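Long-range contacts in galactose-1-phosphate uridylyltransferase (Pyrobaculum aerophilum str. IM2, PDB 6K9Z), which probably transfers uridylyl groups between UDP-glucose and hexose 1-phosphates in carbohydrate metabolism, and binds zinc: residues A[45-50]-A[104-109]; A[80-85]-A[139-144]. The protein carries 1 engineered substitution. One frame throughout, in Å; residues are numbered along the deposited sequence.

Contact 1. Residues A[45-50]-A[104-109]. With UDP (uridine-5'-diphosphate), chain G.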
# COMPACT_ATOMS: atom_id res chain seq x y z
N VAL A 45 -4.52 19.98 -24.04
CA VAL A 45 -3.93 18.88 -23.23
C VAL A 45 -2.51 18.65 -23.72
O VAL A 45 -2.26 18.73 -24.91
CB VAL A 45 -4.76 17.58 -23.32
CG1 VAL A 45 -4.08 16.44 -22.60
CG2 VAL A 45 -6.18 17.78 -22.80
N LEU A 46 -1.60 18.40 -22.79
CA LEU A 46 -0.19 18.18 -23.11
C LEU A 46 0.28 16.92 -22.42
O LEU A 46 0.04 16.81 -21.23
CB LEU A 46 0.57 19.40 -22.58
CG LEU A 46 1.77 19.78 -23.41
CD1 LEU A 46 1.34 20.02 -24.84
CD2 LEU A 46 2.43 21.02 -22.82
N ILE A 47 0.94 16.00 -23.14
CA ILE A 47 1.59 14.82 -22.53
C ILE A 47 3.09 15.02 -22.70
O ILE A 47 3.55 15.11 -23.85
CB ILE A 47 1.05 13.51 -23.13
CG1 ILE A 47 -0.44 13.41 -22.83
CG2 ILE A 47 1.85 12.31 -22.62
CD1 ILE A 47 -1.09 12.13 -23.24
N LEU A 48 3.84 15.05 -21.69
CA LEU A 48 5.24 15.46 -21.78
C LEU A 48 6.10 14.63 -20.84
O LEU A 48 5.60 13.99 -19.92
CB LEU A 48 5.37 16.96 -21.53
CG LEU A 48 4.95 17.52 -20.19
CD1 LEU A 48 6.04 17.29 -19.16
CD2 LEU A 48 4.77 19.02 -20.38
N PRO A 49 7.38 14.53 -21.20
CA PRO A 49 8.30 13.68 -20.46
C PRO A 49 8.43 14.14 -19.00
O PRO A 49 8.48 15.32 -18.76
CB PRO A 49 9.65 13.89 -21.16
CG PRO A 49 9.27 14.24 -22.58
CD PRO A 49 7.99 15.03 -22.44
N ASN A 50 8.42 13.19 -18.06
CA ASN A 50 8.60 13.55 -16.64
C ASN A 50 10.04 14.03 -16.46
O ASN A 50 10.94 13.40 -17.02
CB ASN A 50 8.29 12.37 -15.71
CG ASN A 50 8.14 12.78 -14.27
OD1 ASN A 50 9.07 13.31 -13.66
ND2 ASN A 50 6.96 12.56 -13.70
N THR A 104 -8.95 11.09 -24.65
CA THR A 104 -8.59 10.88 -26.06
C THR A 104 -7.08 10.96 -26.20
O THR A 104 -6.54 10.07 -26.90
CB THR A 104 -9.30 11.87 -26.98
OG1 THR A 104 -10.70 11.64 -26.83
CG2 THR A 104 -8.90 11.62 -28.42
N ALA A 105 -6.44 11.96 -25.59
CA ALA A 105 -4.98 12.13 -25.69
C ALA A 105 -4.27 10.93 -25.02
O ALA A 105 -3.22 10.46 -25.54
CB ALA A 105 -4.53 13.42 -25.09
N VAL A 106 -4.77 10.49 -23.87
CA VAL A 106 -4.16 9.33 -23.16
C VAL A 106 -4.32 8.07 -24.02
O VAL A 106 -3.32 7.34 -24.20
CB VAL A 106 -4.74 9.14 -21.76
CG1 VAL A 106 -4.25 7.87 -21.11
CG2 VAL A 106 -4.41 10.34 -20.90
N ALA A 107 -5.48 7.89 -24.64
CA ALA A 107 -5.67 6.72 -25.52
C ALA A 107 -4.66 6.81 -26.70
O ALA A 107 -4.12 5.77 -27.08
CB ALA A 107 -7.10 6.63 -25.96
N GLU A 108 -4.48 7.99 -27.30
CA GLU A 108 -3.59 8.12 -28.48
C GLU A 108 -2.17 7.73 -28.05
O GLU A 108 -1.51 7.01 -28.81
CB GLU A 108 -3.62 9.52 -29.09
CG GLU A 108 -4.95 9.82 -29.75
CD GLU A 108 -5.16 11.25 -30.25
OE1 GLU A 108 -4.40 12.19 -29.81
OE2 GLU A 108 -6.11 11.42 -31.06
N ALA A 109 -1.76 8.17 -26.87
CA ALA A 109 -0.43 7.84 -26.29
C ALA A 109 -0.35 6.32 -26.16
O ALA A 109 0.73 5.76 -26.48
CB ALA A 109 -0.21 8.53 -24.97
N1 UDP G . 7.30 16.85 -12.38
C2 UDP G . 7.88 17.15 -13.62
N3 UDP G . 8.53 18.30 -13.82
C4 UDP G . 8.66 19.14 -12.82
C5 UDP G . 8.14 18.89 -11.58
C6 UDP G . 7.47 17.70 -11.40
O2 UDP G . 7.80 16.44 -14.58
O4 UDP G . 9.25 20.19 -13.00
C1' UDP G . 6.63 15.60 -12.08
C2' UDP G . 7.55 15.03 -11.00
O2' UDP G . 8.86 14.64 -11.37
C3' UDP G . 6.76 13.87 -10.47
C4' UDP G . 5.40 14.41 -10.49
O4' UDP G . 5.45 15.60 -11.29
O3' UDP G . 6.87 12.70 -11.20
C5' UDP G . 5.23 14.52 -8.99
O5' UDP G . 5.27 13.22 -8.34
PA UDP G . 6.49 12.17 -7.97
O1A UDP G . 7.78 12.85 -7.58
O2A UDP G . 5.97 11.45 -6.76
O3A UDP G . 6.62 11.18 -9.26
PB UDP G . 7.69 10.18 -9.78
O1B UDP G . 8.76 11.06 -9.99
O2B UDP G . 7.17 9.52 -10.99
O3B UDP G . 7.99 9.29 -8.72
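Ile47 reaches helix 104-109 with the end of its side chain. Its CD1 lies 3.6 Å from the backbone oxygen Ala105 O. The same methyl is 4.1 Å from Ala105 CB and also 4.1 Å from Ala109 CB, one helical turn on. Val106 CG2 is a looser neighbour of CD1, at 4.4 Å. CD1 is anti to CA (chi2 -175°), and this extended end carries the methyl to the helix. Val45, two residues before Ile47, also faces the helix and sets CG1 3.9 Å from Ala105 CB. The contact is small and apolar, and buries 157 Å² in all. The small side chains of Ala105 and Ala109 probably let Ile47 come close to the helix backbone.

At the far end of the strand segment, Asn50 serves the ligand. Its ND2 donates to O3' of UDP at 2.5 Å, short for such a bond, so its exact length is doubtful. Its OD1 accepts from O2' at 2.7 Å. The amide thus faces both ribose hydroxyls. OD1 also bonds to Tyr52 N, which helps hold the amide in place.

Strand 46-49 is the outermost strand of its sheet within this chain and pairs with strand 76-81. Helix 96-114 packs against this sheet, where Val106 and Ala109 also touch strand 121-128.

Contact 2. Residues A[80-85]-A[139-144]. Engineered in segment 139-144: Phe140 (natural residue His). With UDP (uridine-5'-diphosphate), chain G.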
# COMPACT_ATOMS: atom_id res chain seq x y z
N VAL A 80 0.62 14.06 -17.82
CA VAL A 80 -0.57 14.51 -18.59
C VAL A 80 -1.00 15.84 -17.95
O VAL A 80 -1.59 15.78 -16.84
CB VAL A 80 -1.69 13.47 -18.51
CG1 VAL A 80 -2.96 13.93 -19.25
CG2 VAL A 80 -1.22 12.09 -18.99
N VAL A 81 -0.73 16.94 -18.62
CA VAL A 81 -1.21 18.28 -18.18
C VAL A 81 -2.62 18.38 -18.71
O VAL A 81 -2.81 18.49 -19.94
CB VAL A 81 -0.29 19.42 -18.62
CG1 VAL A 81 -0.67 20.72 -17.93
CG2 VAL A 81 1.17 19.11 -18.43
N GLU A 82 -3.57 18.40 -17.79
CA GLU A 82 -5.01 18.15 -18.05
C GLU A 82 -5.75 19.38 -18.59
O GLU A 82 -6.84 19.18 -19.09
CB GLU A 82 -5.64 17.65 -16.77
CG GLU A 82 -5.18 16.25 -16.43
CD GLU A 82 -5.63 15.82 -15.03
OE1 GLU A 82 -6.15 16.71 -14.31
OE2 GLU A 82 -5.62 14.60 -14.76
N THR A 83 -5.18 20.57 -18.43
CA THR A 83 -5.80 21.87 -18.81
C THR A 83 -4.69 22.90 -18.77
O THR A 83 -3.78 22.76 -17.96
CB THR A 83 -6.91 22.28 -17.83
OG1 THR A 83 -7.33 23.61 -18.10
CG2 THR A 83 -6.44 22.23 -16.38
N PRO A 84 -4.73 23.95 -19.62
CA PRO A 84 -3.81 25.08 -19.50
C PRO A 84 -4.09 25.95 -18.26
O PRO A 84 -3.23 26.66 -17.84
CB PRO A 84 -4.04 25.82 -20.85
CG PRO A 84 -5.44 25.45 -21.30
CD PRO A 84 -5.66 24.07 -20.76
N GLN A 85 -5.29 25.81 -17.68
CA GLN A 85 -5.71 26.64 -16.51
C GLN A 85 -5.15 26.05 -15.21
O GLN A 85 -5.48 24.90 -14.88
CB GLN A 85 -7.24 26.70 -16.43
CG GLN A 85 -7.87 27.53 -17.54
CD GLN A 85 -9.37 27.60 -17.40
OE1 GLN A 85 -10.03 28.44 -18.02
NE2 GLN A 85 -9.93 26.73 -16.58
N PRO A 139 -3.58 20.93 -12.32
CA PRO A 139 -4.21 19.64 -12.57
C PRO A 139 -3.36 18.81 -13.53
O PRO A 139 -3.07 19.26 -14.64
CB PRO A 139 -5.53 19.97 -13.25
CG PRO A 139 -5.85 21.34 -12.75
CD PRO A 139 -4.50 22.03 -12.69
N PHE A 140 -3.00 17.61 -13.10
CA PHE A 140 -2.20 16.67 -13.93
C PHE A 140 -2.43 15.25 -13.43
O PHE A 140 -2.78 15.00 -12.25
CB PHE A 140 -0.71 17.01 -13.94
CG PHE A 140 0.01 16.65 -12.68
CD1 PHE A 140 -0.02 17.50 -11.59
CD2 PHE A 140 0.68 15.45 -12.55
CE1 PHE A 140 0.62 17.17 -10.41
CE2 PHE A 140 1.32 15.11 -11.36
CZ PHE A 140 1.28 15.96 -10.30
N SER A 141 -2.12 14.34 -14.33
CA SER A 141 -2.05 12.89 -14.07
C SER A 141 -0.72 12.35 -14.65
O SER A 141 0.03 13.11 -15.23
CB SER A 141 -3.31 12.20 -14.60
OG SER A 141 -3.75 12.72 -15.84
N GLN A 142 -0.50 11.05 -14.54
CA GLN A 142 0.79 10.45 -14.87
C GLN A 142 0.53 9.20 -15.70
O GLN A 142 -0.46 8.51 -15.49
CB GLN A 142 1.61 10.15 -13.60
CG GLN A 142 2.09 11.41 -12.85
CD GLN A 142 3.09 11.07 -11.79
OE1 GLN A 142 4.23 10.62 -12.05
NE2 GLN A 142 2.68 11.30 -10.57
N ILE A 143 1.48 8.92 -16.58
CA ILE A 143 1.58 7.61 -17.28
C ILE A 143 2.98 7.02 -17.05
O ILE A 143 3.97 7.72 -17.29
CB ILE A 143 1.33 7.80 -18.78
CG1 ILE A 143 -0.07 8.34 -19.11
CG2 ILE A 143 1.57 6.46 -19.48
CD1 ILE A 143 -0.17 9.06 -20.43
N TYR A 144 3.04 5.74 -16.67
CA TYR A 144 4.29 4.96 -16.74
C TYR A 144 4.06 3.93 -17.83
O TYR A 144 3.08 3.16 -17.74
CB TYR A 144 4.62 4.25 -15.45
CG TYR A 144 4.94 5.07 -14.22
CD1 TYR A 144 5.33 6.40 -14.26
CD2 TYR A 144 4.86 4.45 -12.96
CE1 TYR A 144 5.64 7.10 -13.11
CE2 TYR A 144 5.18 5.14 -11.81
CZ TYR A 144 5.57 6.47 -11.88
OH TYR A 144 5.86 7.18 -10.76
N1 UDP G . 7.30 16.85 -12.38
C2 UDP G . 7.88 17.15 -13.62
N3 UDP G . 8.53 18.30 -13.82
C4 UDP G . 8.66 19.14 -12.82
C5 UDP G . 8.14 18.89 -11.58
C6 UDP G . 7.47 17.70 -11.40
O2 UDP G . 7.80 16.44 -14.58
O4 UDP G . 9.25 20.19 -13.00
C1' UDP G . 6.63 15.60 -12.08
C2' UDP G . 7.55 15.03 -11.00
O2' UDP G . 8.86 14.64 -11.37
C3' UDP G . 6.76 13.87 -10.47
C4' UDP G . 5.40 14.41 -10.49
O4' UDP G . 5.45 15.60 -11.29
O3' UDP G . 6.87 12.70 -11.20
C5' UDP G . 5.23 14.52 -8.99
O5' UDP G . 5.27 13.22 -8.34
PA UDP G . 6.49 12.17 -7.97
O1A UDP G . 7.78 12.85 -7.58
O2A UDP G . 5.97 11.45 -6.76
O3A UDP G . 6.62 11.18 -9.26
PB UDP G . 7.69 10.18 -9.78
O1B UDP G . 8.76 11.06 -9.99
O2B UDP G . 7.17 9.52 -10.99
O3B UDP G . 7.99 9.29 -8.72
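Glu82 turns CG anti to its carbonyl carbon (chi1 -70°), and beyond CG its chain runs extended to the carboxylate. Ser141 OG sits between its own backbone N and carbonyl carbon (chi1 40°). The two groups meet in a bond of 2.9 Å from Ser141 OG to Glu82 OE2. The hydroxyl approaches the anti side of the carboxylate, 18° out of its plane. The other oxygen, OE1, forms a salt bridge to Arg126 and lies 3.5 Å from Pro139 CB. An alanine at Glu82 would probably leave Ser141 OG without this acceptor and Arg126 without this carboxylate partner.

The backbones form an antiparallel pair in the half-barrel sheet. Val80 and Ser141 are the hydrogen-bonded pair, with Val80 N to Ser141 O at 2.8 Å and Ser141 N to Val80 O at 2.9 Å. Val81 and Phe140 are the non-hydrogen-bonded pair. A weak bond from Glu82 N to Pro139 O follows at 3.3 Å.

Val80 CG2 packs 3.5 Å from Ile143 CD1, on the side where helix 96-114 lies. Thr83 CG2 meets Pro139 CG at 3.8 Å. Phe140, on the other face, is an engineered replacement for the histidine predicted to carry the uridylyl group. Farther along, Tyr144 OH donates to UDP O2B at 2.7 Å; this oxygen lies in the ring plane, at its edge.

Contacts 1 and 2 have centres 8 Å apart and share one sheet, in which strands 46-49 and 76-81 are neighbours. A probable hydrogen bond joins them, with Leu46 O 2.7 Å from Val81 N. Beside it, Val45 CG1 packs 3.6 Å from Val81 O. Helix 96-114 connects the two as well, since Val106 touches both Ile47 and Val80. Both contacts reach the same UDP: contact 1 holds the ribose and contact 2 the terminal phosphate. The side chain of Val45 is about 9 Å from that of Phe140, at the predicted active-site position. The side chain of Pro139 lies about 6 Å from the zinc ion bound by Cys30, Cys33, His86 and His138.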